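PDB 3U55: phosphoribosylaminoimidazole-succinocarboxamide synthase from Pyrococcus horikoshii, which catalyses the ATP-dependent ligation of 5-amino-1-(5-phosphoribosyl)imidazole-4-carboxylate with L-aspartate to give SAICAR, a step of de novo purine biosynthesis. Local coordinates for residues Asn94-Ala97 and Gly98-Lys102; Asp190-Pro194 and Asp195-Phe199. All coordinates share one frame; numbering follows the deposited sequence.

Contact 1: residues Asn94-Ala97 and Gly98-Lys102; sequences NVVA and GSLKK. With SO4 (sulfate ion), chain B.
Oxygen O1 of the sulfate is gripped by the backbone N of Ser99, at 2.8 Å and nearly straight (164° at the hydrogen), and by NH1 of Arg198; Arg93 holds the ion as well. The motif is an anion site at the start of a short 3-10 segment, 99-102, in the loop between strands 84-93 and 111-121. The sulfate probably comes from the crystallisation liquor and may mark where the substrate's phosphate sits, as in related SAICAR synthetases. Gly98 suits the entrance to the turn twice over: its phi is positive, and a beta carbon there would run into O1, whereas its bare CA lies 3.4 Å from that oxygen. The first turn closes with a weak bond from Leu100 N to Ala97 O (3.4 Å), followed by bonds from Lys101 N to Gly98 O and Lys102 N to Ser99 O. Leu100, which also packs on His135 of the second subunit, lays CD2 against Val96 CG2 (3.9 Å), the two side chains crossing at about a right angle. Lys101 carries its charge away to a salt bridge with Glu108. Val96, with chi1 at 174°, swings CG1 away from its backbone N onto the aliphatic CG of Lys101, 3.7 Å off.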
ATOM      1  N   ASN A  94     -11.585  -0.604  11.825  1.00 11.15           N
ATOM      2  CA  ASN A  94     -12.641   0.319  12.245  1.00 11.14           C
ATOM      3  C   ASN A  94     -12.116   1.388  13.201  1.00 13.04           C
ATOM      4  O   ASN A  94     -12.610   2.528  13.228  1.00 12.38           O
ATOM      5  CB  ASN A  94     -13.744  -0.459  12.954  1.00 10.57           C
ATOM      6  CG  ASN A  94     -14.402  -1.483  12.059  1.00 11.22           C
ATOM      7  OD1 ASN A  94     -14.903  -1.151  10.975  1.00 15.11           O
ATOM      8  ND2 ASN A  94     -14.413  -2.733  12.504  1.00 11.82           N
ATOM      9  N   VAL A  95     -11.122   0.997  13.991  1.00 11.52           N
ATOM     10  CA  VAL A  95     -10.508   1.853  14.997  1.00 13.34           C
ATOM     11  C   VAL A  95      -9.003   1.800  14.774  1.00 14.18           C
ATOM     12  O   VAL A  95      -8.467   0.739  14.423  1.00 13.27           O
ATOM     13  CB  VAL A  95     -10.863   1.359  16.419  1.00 11.25           C
ATOM     14  CG1 VAL A  95     -10.138   2.164  17.489  1.00 15.10           C
ATOM     15  CG2 VAL A  95     -12.370   1.400  16.641  1.00 15.61           C
ATOM     16  N   VAL A  96      -8.320   2.933  14.948  1.00 13.94           N
ATOM     17  CA  VAL A  96      -6.863   2.983  14.741  1.00 15.08           C
ATOM     18  C   VAL A  96      -6.117   2.199  15.829  1.00 15.41           C
ATOM     19  O   VAL A  96      -6.308   2.419  17.032  1.00 15.45           O
ATOM     20  CB  VAL A  96      -6.324   4.438  14.634  1.00 14.12           C
ATOM     21  CG1 VAL A  96      -4.815   4.458  14.576  1.00 14.59           C
ATOM     22  CG2 VAL A  96      -6.899   5.144  13.399  1.00 14.30           C
ATOM     23  N   ALA A  97      -5.281   1.266  15.380  1.00 15.85           N
ATOM     24  CA  ALA A  97      -4.460   0.437  16.256  1.00 15.20           C
ATOM     25  C   ALA A  97      -3.364  -0.193  15.410  1.00 15.41           C
ATOM     26  O   ALA A  97      -3.414  -0.130  14.181  1.00 14.30           O
ATOM     27  CB  ALA A  97      -5.315  -0.646  16.921  1.00 14.97           C
ATOM     28  N   GLY A  98      -2.372  -0.787  16.071  1.00 18.11           N
ATOM     29  CA  GLY A  98      -1.322  -1.545  15.392  1.00 17.76           C
ATOM     30  C   GLY A  98      -0.544  -0.769  14.347  1.00 18.39           C
ATOM     31  O   GLY A  98      -0.185   0.393  14.563  1.00 19.12           O
ATOM     32  N   SER A  99      -0.305  -1.414  13.203  1.00 18.62           N
ATOM     33  CA  SER A  99       0.550  -0.857  12.143  1.00 18.31           C
ATOM     34  C   SER A  99      -0.019   0.403  11.486  1.00 16.71           C
ATOM     35  O   SER A  99       0.720   1.176  10.882  1.00 16.47           O
ATOM     36  CB  SER A  99       0.866  -1.917  11.071  1.00 19.13           C
ATOM     37  OG  SER A  99      -0.212  -2.085  10.163  1.00 22.00           O
ATOM     38  N   LEU A 100      -1.328   0.611  11.605  1.00 15.02           N
ATOM     39  CA  LEU A 100      -1.958   1.785  10.999  1.00 15.17           C
ATOM     40  C   LEU A 100      -1.389   3.092  11.555  1.00 15.54           C
ATOM     41  O   LEU A 100      -1.310   4.093  10.838  1.00 16.42           O
ATOM     42  CB  LEU A 100      -3.483   1.744  11.147  1.00 12.45           C
ATOM     43  CG  LEU A 100      -4.285   2.832  10.412  1.00 14.36           C
ATOM     44  CD1 LEU A 100      -3.985   2.862   8.912  1.00 15.08           C
ATOM     45  CD2 LEU A 100      -5.778   2.660  10.664  1.00 11.87           C
ATOM     46  N   LYS A 101      -0.990   3.072  12.826  1.00 16.09           N
ATOM     47  CA  LYS A 101      -0.384   4.238  13.482  1.00 18.40           C
ATOM     48  C   LYS A 101       0.919   4.690  12.821  1.00 20.18           C
ATOM     49  O   LYS A 101       1.354   5.822  13.017  1.00 21.48           O
ATOM     50  CB  LYS A 101      -0.121   3.946  14.964  1.00 18.63           C
ATOM     51  CG  LYS A 101      -1.377   3.710  15.807  1.00 21.42           C
ATOM     52  CD  LYS A 101      -1.033   3.479  17.280  1.00 26.19           C
ATOM     53  CE  LYS A 101      -0.142   2.252  17.469  1.00 27.25           C
ATOM     54  NZ  LYS A 101       0.022   1.897  18.903  1.00 30.73           N
ATOM     55  N   LYS A 102       1.541   3.797  12.052  1.00 20.22           N
ATOM     56  CA  LYS A 102       2.772   4.108  11.333  1.00 22.63           C
ATOM     57  C   LYS A 102       2.496   4.502   9.881  1.00 22.44           C
ATOM     58  O   LYS A 102       3.417   4.810   9.123  1.00 24.75           O
ATOM     59  CB  LYS A 102       3.746   2.921  11.405  1.00 22.49           C
ATOM     60  CG  LYS A 102       4.290   2.646  12.807  1.00 24.51           C
ATOM     61  CD  LYS A 102       4.880   1.245  12.923  1.00 31.20           C
TER
HETATM   62  S   SO4 B 500      -1.217  -4.918  12.465  1.00 33.25           S
HETATM   63  O1  SO4 B 500      -1.912  -3.704  12.856  1.00 32.86           O
HETATM   64  O2  SO4 B 500      -1.723  -6.060  13.218  1.00 37.15           O
HETATM   65  O3  SO4 B 500      -1.420  -5.111  11.029  1.00 40.14           O
HETATM   66  O4  SO4 B 500       0.205  -4.776  12.751  1.00 36.12           O

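Contact 2: residues Asp190-Pro194 and Asp195-Phe199; sequences DEISP and DTCRF. With SO4 (sulfate ion), chain B.
Asp190 and Thr196 meet at the start of this bend, where carboxylate oxygen OD1 of the first approaches methyl CG2 of the second at 4.1 Å; Asp190 OD2 pairs with Lys13. Glu191 does more. Its CG and CD lie against the same methyl, with CG 3.5 Å from Thr196 CG2, while OE1 accepts a short bond of 2.6 Å from Ser193 OG, which arrives from above the carboxylate plane, and OE2 pairs with Lys13. With an alanine at this position, the Ser193 hydroxyl would probably lose the acceptor that fixes its rotation, Lys13 a carboxylate partner, and the Thr196 methyl part of its cover. Ile192 turns the other way and rests CG2 on Cys197 SG. Ser193 opens a type I turn, with Pro194 and Asp195 at its two central places. Its OG, which donates to Glu191 OE1, receives Asp195 N (3.1 Å) in an ST turn, and its O receives Thr196 N (2.9 Å), with a weaker bond from Cys197 N. Ser193 N donates to Thr196 OG1 at 3.1 Å (155° at the hydrogen). That hydroxyl, held between backbone N and carbonyl carbon (chi1 57°), donates to a water that in turn donates to Glu191 O. Pro194, whose fixed phi suits the second place of the turn, sets CG at the edge of the Phe199 ring, 3.9 Å from CE2. Arg198, extended from CG to NE, sends NH1 and NH2 to the sulfate, NH1 to O2 at 3.1 Å, while Asp211 pairs with NE and Asp173 with NH1. Ile192 packs on helix 45-62, Pro194 touches Tyr224 of helix 220-232, and strand 197-201 pairs with strand 169-180.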
ATOM      1  N   ASP A 190      -8.778 -19.641   6.565  1.00 13.34           N
ATOM      2  CA  ASP A 190      -8.016 -19.410   7.799  1.00 14.18           C
ATOM      3  C   ASP A 190      -8.913 -19.472   9.051  1.00 14.80           C
ATOM      4  O   ASP A 190      -9.745 -20.384   9.174  1.00 14.49           O
ATOM      5  CB  ASP A 190      -7.196 -18.099   7.718  1.00 14.31           C
ATOM      6  CG  ASP A 190      -6.074 -18.039   8.751  1.00 19.26           C
ATOM      7  OD1 ASP A 190      -6.057 -17.091   9.566  1.00 16.68           O
ATOM      8  OD2 ASP A 190      -5.215 -18.945   8.761  1.00 18.05           O
ATOM      9  N   GLU A 191      -8.746 -18.513   9.962  1.00 14.70           N
ATOM     10  CA  GLU A 191      -9.436 -18.522  11.255  1.00 15.24           C
ATOM     11  C   GLU A 191     -10.029 -17.153  11.569  1.00 14.76           C
ATOM     12  O   GLU A 191      -9.676 -16.152  10.934  1.00 15.14           O
ATOM     13  CB  GLU A 191      -8.459 -18.924  12.378  1.00 16.04           C
ATOM     14  CG  GLU A 191      -7.410 -17.856  12.697  1.00 17.20           C
ATOM     15  CD  GLU A 191      -6.471 -18.234  13.837  1.00 23.84           C
ATOM     16  OE1 GLU A 191      -6.897 -18.237  15.013  1.00 20.03           O
ATOM     17  OE2 GLU A 191      -5.290 -18.507  13.552  1.00 26.17           O
ATOM     18  N   ILE A 192     -10.925 -17.116  12.551  1.00 13.61           N
ATOM     19  CA  ILE A 192     -11.410 -15.855  13.113  1.00 13.96           C
ATOM     20  C   ILE A 192     -11.400 -16.026  14.626  1.00 12.92           C
ATOM     21  O   ILE A 192     -12.215 -16.769  15.176  1.00 14.72           O
ATOM     22  CB  ILE A 192     -12.834 -15.470  12.622  1.00 13.39           C
ATOM     23  CG1 ILE A 192     -12.897 -15.403  11.093  1.00 14.64           C
ATOM     24  CG2 ILE A 192     -13.266 -14.128  13.227  1.00 15.07           C
ATOM     25  CD1 ILE A 192     -14.298 -15.203  10.541  1.00 15.40           C
ATOM     26  N   SER A 193     -10.464 -15.349  15.284  1.00 12.88           N
ATOM     27  CA  SER A 193     -10.206 -15.565  16.703  1.00 13.65           C
ATOM     28  C   SER A 193      -9.532 -14.344  17.325  1.00 14.14           C
ATOM     29  O   SER A 193      -9.157 -13.408  16.614  1.00 13.87           O
ATOM     30  CB  SER A 193      -9.292 -16.785  16.881  1.00 12.87           C
ATOM     31  OG  SER A 193      -7.965 -16.461  16.509  1.00 12.76           O
ATOM     32  N   PRO A 194      -9.351 -14.355  18.662  1.00 14.31           N
ATOM     33  CA  PRO A 194      -8.603 -13.279  19.306  1.00 15.10           C
ATOM     34  C   PRO A 194      -7.132 -13.205  18.867  1.00 14.79           C
ATOM     35  O   PRO A 194      -6.447 -12.234  19.192  1.00 15.25           O
ATOM     36  CB  PRO A 194      -8.707 -13.629  20.793  1.00 14.14           C
ATOM     37  CG  PRO A 194      -9.955 -14.444  20.899  1.00 15.91           C
ATOM     38  CD  PRO A 194      -9.965 -15.260  19.652  1.00 14.94           C
ATOM     39  N   ASP A 195      -6.656 -14.225  18.152  1.00 16.37           N
ATOM     40  CA  ASP A 195      -5.340 -14.181  17.496  1.00 15.81           C
ATOM     41  C   ASP A 195      -5.332 -13.284  16.248  1.00 16.20           C
ATOM     42  O   ASP A 195      -4.317 -12.653  15.940  1.00 15.99           O
ATOM     43  CB  ASP A 195      -4.883 -15.593  17.087  1.00 18.72           C
ATOM     44  CG  ASP A 195      -4.017 -16.278  18.147  1.00 20.66           C
ATOM     45  OD1 ASP A 195      -3.241 -17.185  17.777  1.00 18.75           O
ATOM     46  OD2 ASP A 195      -4.102 -15.917  19.337  1.00 21.43           O
ATOM     47  N   THR A 196      -6.453 -13.245  15.531  1.00 12.72           N
ATOM     48  CA  THR A 196      -6.527 -12.554  14.238  1.00 12.80           C
ATOM     49  C   THR A 196      -7.377 -11.274  14.250  1.00 13.32           C
ATOM     50  O   THR A 196      -7.493 -10.587  13.234  1.00 12.50           O
ATOM     51  CB  THR A 196      -7.039 -13.497  13.133  1.00 14.15           C
ATOM     52  OG1 THR A 196      -8.323 -14.017  13.498  1.00 13.33           O
ATOM     53  CG2 THR A 196      -6.053 -14.644  12.909  1.00 14.79           C
ATOM     54  N   CYS A 197      -7.960 -10.962  15.401  1.00 12.83           N
ATOM     55  CA  CYS A 197      -8.809  -9.782  15.552  1.00 13.16           C
ATOM     56  C   CYS A 197      -8.303  -8.958  16.722  1.00 14.27           C
ATOM     57  O   CYS A 197      -7.722  -9.502  17.663  1.00 15.23           O
ATOM     58  CB  CYS A 197     -10.248 -10.182  15.867  1.00 13.49           C
ATOM     59  SG  CYS A 197     -11.078 -11.298  14.725  1.00 16.36           S
ATOM     60  N   ARG A 198      -8.535  -7.652  16.667  1.00 13.03           N
ATOM     61  CA  ARG A 198      -8.449  -6.839  17.875  1.00 12.71           C
ATOM     62  C   ARG A 198      -9.843  -6.622  18.445  1.00 13.18           C
ATOM     63  O   ARG A 198     -10.749  -6.143  17.751  1.00 13.46           O
ATOM     64  CB  ARG A 198      -7.713  -5.519  17.629  1.00 13.04           C
ATOM     65  CG  ARG A 198      -6.212  -5.691  17.553  1.00 16.73           C
ATOM     66  CD  ARG A 198      -5.486  -4.363  17.402  1.00 13.51           C
ATOM     67  NE  ARG A 198      -4.036  -4.573  17.362  1.00 17.47           N
ATOM     68  CZ  ARG A 198      -3.337  -4.786  16.246  1.00 21.22           C
ATOM     69  NH1 ARG A 198      -3.940  -4.796  15.064  1.00 20.74           N
ATOM     70  NH2 ARG A 198      -2.028  -4.974  16.307  1.00 18.66           N
ATOM     71  N   PHE A 199     -10.007  -7.029  19.705  1.00 13.87           N
ATOM     72  CA  PHE A 199     -11.265  -6.928  20.444  1.00 15.49           C
ATOM     73  C   PHE A 199     -11.035  -6.070  21.687  1.00 15.25           C
ATOM     74  O   PHE A 199     -10.181  -6.402  22.501  1.00 15.41           O
ATOM     75  CB  PHE A 199     -11.717  -8.307  20.948  1.00 15.53           C
ATOM     76  CG  PHE A 199     -12.047  -9.321  19.874  1.00 14.85           C
ATOM     77  CD1 PHE A 199     -12.844  -8.999  18.775  1.00 15.03           C
ATOM     78  CD2 PHE A 199     -11.616 -10.637  20.019  1.00 14.87           C
ATOM     79  CE1 PHE A 199     -13.174  -9.967  17.825  1.00 13.55           C
ATOM     80  CE2 PHE A 199     -11.939 -11.615  19.070  1.00 18.13           C
ATOM     81  CZ  PHE A 199     -12.719 -11.280  17.973  1.00 15.35           C
TER
HETATM   82  S   SO4 B 500      -1.217  -4.918  12.465  1.00 33.25           S
HETATM   83  O1  SO4 B 500      -1.912  -3.704  12.856  1.00 32.86           O
HETATM   84  O2  SO4 B 500      -1.723  -6.060  13.218  1.00 37.15           O
HETATM   85  O3  SO4 B 500      -1.420  -5.111  11.029  1.00 40.14           O
HETATM   86  O4  SO4 B 500       0.205  -4.776  12.751  1.00 36.12           O
HETATM   87  O   HOH W   1      -9.892 -13.142  11.569  1.00 19.09           O
HETATM   88  O   HOH W   2      -4.680 -19.654  16.297  1.00 31.87           O

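The two contacts differ in depth: contact 2 lies about 4 Å from the centre of the chain, centre to centre, and is largely buried, whereas contact 1 lies about 16 Å out, partly open and beside the second subunit. Both border strand 169-180, through Val95 in one and Arg198 in the other. Contact 2 relies on a dense set of hydroxyl, carboxylate and backbone bonds, as buried polar groups require, while contact 1 has a weak turn bond and aliphatic packing. They meet where Ala97 CB lies 3.8 Å from Arg198 CD, and they share the sulfate: residues 98-102 offer a backbone N-H, residues 195-199 a positive charge.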